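Local coordinates for protein probable branched-chain-amino-acid aminotransferase (Thermotoga maritima MSB8, PDB 3CSW) that probably catalyses the pyridoxal-phosphate-dependent transfer of the amino group of leucine, isoleucine and valine to 2-oxoglutarate in branched-chain amino acid metabolism, at residues A[164-169]-A[233-238]. Numbering follows the deposited sequence.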
ATOM      1  N   ASP A 164     -14.361   7.150  21.677  1.00 30.28           N
ATOM      2  CA  ASP A 164     -14.206   6.361  20.459  1.00 28.18           C
ATOM      3  C   ASP A 164     -12.744   6.490  20.032  1.00 27.92           C
ATOM      4  O   ASP A 164     -12.041   7.378  20.493  1.00 29.89           O
ATOM      5  CB  ASP A 164     -15.171   6.861  19.367  1.00 28.04           C
ATOM      6  CG  ASP A 164     -15.390   5.844  18.235  1.00 29.25           C
ATOM      7  OD1 ASP A 164     -14.834   4.732  18.304  1.00 25.27           O
ATOM      8  OD2 ASP A 164     -16.120   6.158  17.261  1.00 26.30           O
ATOM      9  N   VAL A 165     -12.281   5.566  19.195  1.00 31.16           N
ATOM     10  CA  VAL A 165     -10.949   5.614  18.587  1.00 29.76           C
ATOM     11  C   VAL A 165     -11.095   5.976  17.090  1.00 29.72           C
ATOM     12  O   VAL A 165     -12.077   5.618  16.454  1.00 27.45           O
ATOM     13  CB  VAL A 165     -10.156   4.291  18.769  1.00 31.06           C
ATOM     14  CG1 VAL A 165      -9.797   4.078  20.253  1.00 26.27           C
ATOM     15  CG2 VAL A 165     -10.914   3.075  18.183  1.00 25.14           C
ATOM     16  N   ILE A 166     -10.124   6.723  16.556  1.00 30.64           N
ATOM     17  CA  ILE A 166     -10.120   7.157  15.165  1.00 28.19           C
ATOM     18  C   ILE A 166      -9.257   6.216  14.295  1.00 28.50           C
ATOM     19  O   ILE A 166      -8.044   6.101  14.491  1.00 28.18           O
ATOM     20  CB  ILE A 166      -9.615   8.619  15.063  1.00 29.25           C
ATOM     21  CG1 ILE A 166     -10.363   9.536  16.063  1.00 28.29           C
ATOM     22  CG2 ILE A 166      -9.692   9.135  13.651  1.00 24.45           C
ATOM     23  CD1 ILE A 166     -11.887   9.471  16.071  1.00 29.47           C
ATOM     24  N   LEU A 167      -9.912   5.520  13.368  1.00 28.30           N
ATOM     25  CA  LEU A 167      -9.241   4.676  12.383  1.00 27.17           C
ATOM     26  C   LEU A 167      -8.786   5.525  11.200  1.00 29.37           C
ATOM     27  O   LEU A 167      -9.586   6.257  10.600  1.00 29.64           O
ATOM     28  CB  LEU A 167     -10.133   3.530  11.879  1.00 28.47           C
ATOM     29  CG  LEU A 167     -10.496   2.357  12.796  1.00 28.10           C
ATOM     30  CD1 LEU A 167     -11.639   2.747  13.716  1.00 25.07           C
ATOM     31  CD2 LEU A 167     -10.800   1.061  12.011  1.00 22.59           C
ATOM     32  N   LEU A 168      -7.481   5.466  10.936  1.00 28.53           N
ATOM     33  CA  LEU A 168      -6.883   6.030   9.758  1.00 27.49           C
ATOM     34  C   LEU A 168      -6.859   4.935   8.702  1.00 27.96           C
ATOM     35  O   LEU A 168      -6.869   3.740   9.028  1.00 27.52           O
ATOM     36  CB  LEU A 168      -5.437   6.480  10.026  1.00 24.69           C
ATOM     37  CG  LEU A 168      -5.182   7.353  11.257  1.00 24.56           C
ATOM     38  CD1 LEU A 168      -3.734   7.728  11.320  1.00 19.66           C
ATOM     39  CD2 LEU A 168      -6.085   8.550  11.265  1.00 19.12           C
ATOM     40  N   GLY A 169      -6.828   5.343   7.444  1.00 26.02           N
ATOM     41  CA  GLY A 169      -6.662   4.402   6.346  1.00 27.02           C
ATOM     42  C   GLY A 169      -5.203   4.056   6.207  1.00 26.59           C
ATOM     43  O   GLY A 169      -4.361   4.633   6.897  1.00 27.89           O
ATOM     44  N   ASP A 233      -9.363  23.844  14.335  1.00 29.31           N
ATOM     45  CA  ASP A 233      -9.997  24.696  15.350  1.00 29.88           C
ATOM     46  C   ASP A 233     -11.040  23.931  16.186  1.00 30.67           C
ATOM     47  O   ASP A 233     -11.182  24.190  17.386  1.00 33.29           O
ATOM     48  CB  ASP A 233     -10.672  25.925  14.710  1.00 31.79           C
ATOM     49  CG  ASP A 233      -9.706  26.778  13.926  1.00 28.58           C
ATOM     50  OD1 ASP A 233      -8.529  26.800  14.291  1.00 33.13           O
ATOM     51  OD2 ASP A 233     -10.119  27.413  12.930  1.00 33.89           O
ATOM     52  N   GLU A 234     -11.777  23.019  15.545  1.00 29.71           N
ATOM     53  CA  GLU A 234     -12.788  22.212  16.203  1.00 29.37           C
ATOM     54  C   GLU A 234     -12.775  20.814  15.621  1.00 29.25           C
ATOM     55  O   GLU A 234     -12.366  20.622  14.498  1.00 27.97           O
ATOM     56  CB  GLU A 234     -14.222  22.783  16.012  1.00 30.10           C
ATOM     57  CG  GLU A 234     -14.361  24.286  16.142  1.00 29.88           C
ATOM     58  CD  GLU A 234     -15.791  24.800  15.973  1.00 31.19           C
ATOM     59  OE1 GLU A 234     -16.736  24.108  16.385  1.00 33.16           O
ATOM     60  OE2 GLU A 234     -15.960  25.931  15.464  1.00 32.54           O
HETATM   61  N   MSE A 235     -13.271  19.855  16.399  1.00 30.47           N
HETATM   62  CA  MSE A 235     -13.492  18.491  15.949  1.00 29.17           C
HETATM   63  C   MSE A 235     -14.744  17.924  16.626  1.00 29.15           C
HETATM   64  O   MSE A 235     -15.064  18.288  17.759  1.00 31.44           O
HETATM   65  CB  MSE A 235     -12.253  17.651  16.260  1.00 31.79           C
HETATM   66  CG  MSE A 235     -12.347  16.162  15.919  1.00 26.74           C
HETATM   67 SE   MSE A 235     -10.712  15.209  16.329  0.75 21.72          SE
HETATM   68  CE  MSE A 235     -11.236  13.539  15.754  1.00 26.17           C
ATOM     69  N   PHE A 236     -15.489  17.084  15.908  1.00 29.18           N
ATOM     70  CA  PHE A 236     -16.658  16.392  16.470  1.00 26.32           C
ATOM     71  C   PHE A 236     -16.943  15.079  15.734  1.00 28.06           C
ATOM     72  O   PHE A 236     -16.429  14.844  14.624  1.00 26.89           O
ATOM     73  CB  PHE A 236     -17.907  17.302  16.550  1.00 27.68           C
ATOM     74  CG  PHE A 236     -18.534  17.691  15.202  1.00 26.88           C
ATOM     75  CD1 PHE A 236     -19.446  16.847  14.569  1.00 29.92           C
ATOM     76  CD2 PHE A 236     -18.269  18.931  14.622  1.00 30.96           C
ATOM     77  CE1 PHE A 236     -20.039  17.210  13.361  1.00 28.70           C
ATOM     78  CE2 PHE A 236     -18.863  19.307  13.420  1.00 31.30           C
ATOM     79  CZ  PHE A 236     -19.751  18.434  12.785  1.00 28.45           C
ATOM     80  N   LEU A 237     -17.742  14.234  16.392  1.00 28.15           N
ATOM     81  CA  LEU A 237     -18.163  12.948  15.875  1.00 28.42           C
ATOM     82  C   LEU A 237     -19.655  12.950  15.607  1.00 30.56           C
ATOM     83  O   LEU A 237     -20.406  13.719  16.214  1.00 31.70           O
ATOM     84  CB  LEU A 237     -17.863  11.831  16.880  1.00 27.16           C
ATOM     85  CG  LEU A 237     -16.473  11.755  17.496  1.00 28.96           C
ATOM     86  CD1 LEU A 237     -16.428  10.675  18.589  1.00 26.75           C
ATOM     87  CD2 LEU A 237     -15.404  11.540  16.404  1.00 23.44           C
ATOM     88  N   THR A 238     -20.093  12.073  14.711  1.00 31.83           N
ATOM     89  CA  THR A 238     -21.516  11.891  14.450  1.00 32.54           C
ATOM     90  C   THR A 238     -21.868  10.397  14.469  1.00 31.52           C
ATOM     91  O   THR A 238     -21.193   9.593  13.851  1.00 30.77           O
ATOM     92  CB  THR A 238     -21.932  12.524  13.071  1.00 31.52           C
ATOM     93  OG1 THR A 238     -21.279  11.839  11.995  1.00 29.97           O
ATOM     94  CG2 THR A 238     -21.575  14.003  13.006  1.00 25.45           C
TER
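Ile166 meets Met235 and Leu237 in a small, buried apolar contact between two different mixed sheets of this class-IV aminotransferase fold. Strands 164-168 and 234-238 run nearly at right angles, at 100°, and their axes stay 10.4 Å apart. The gap is bridged by side chains alone. Met235, present as selenomethionine, is fully extended, with CG opposite the backbone N (chi1 177°). This straight chain carries CE tip to tip against Ile166, 4.1 Å from CG1. Ile166 CD1 also crosses Leu237 at an angle and lies 4.1 Å from its CD2. The other methyl of Leu237, CD1, rests 4.1 Å from CB of Asp164. Asp164 gives its methylene to the apolar side and turns its carboxylate to other partners. Asp164 OD1 accepts a bent bond from Val165 N (2.8 Å, 131°), which comes from above the carboxylate plane, and is also bonded to Ser178 OG. OD2 is bonded to Ser180 OG and Phe179 N. These bonds satisfy both oxygens of the buried carboxylate and fix its rotation. The Asp164 side chain lies about 7 Å from the bound pyridoxal phosphate, too far for direct contact. Val127 of strand 125-129 packs on both Met235 and Leu237, and Val182 of strand 181-186 packs on Ile166. Between the two strands the contact is apolar, so it probably depends on burying these side chains rather than on directional bonds.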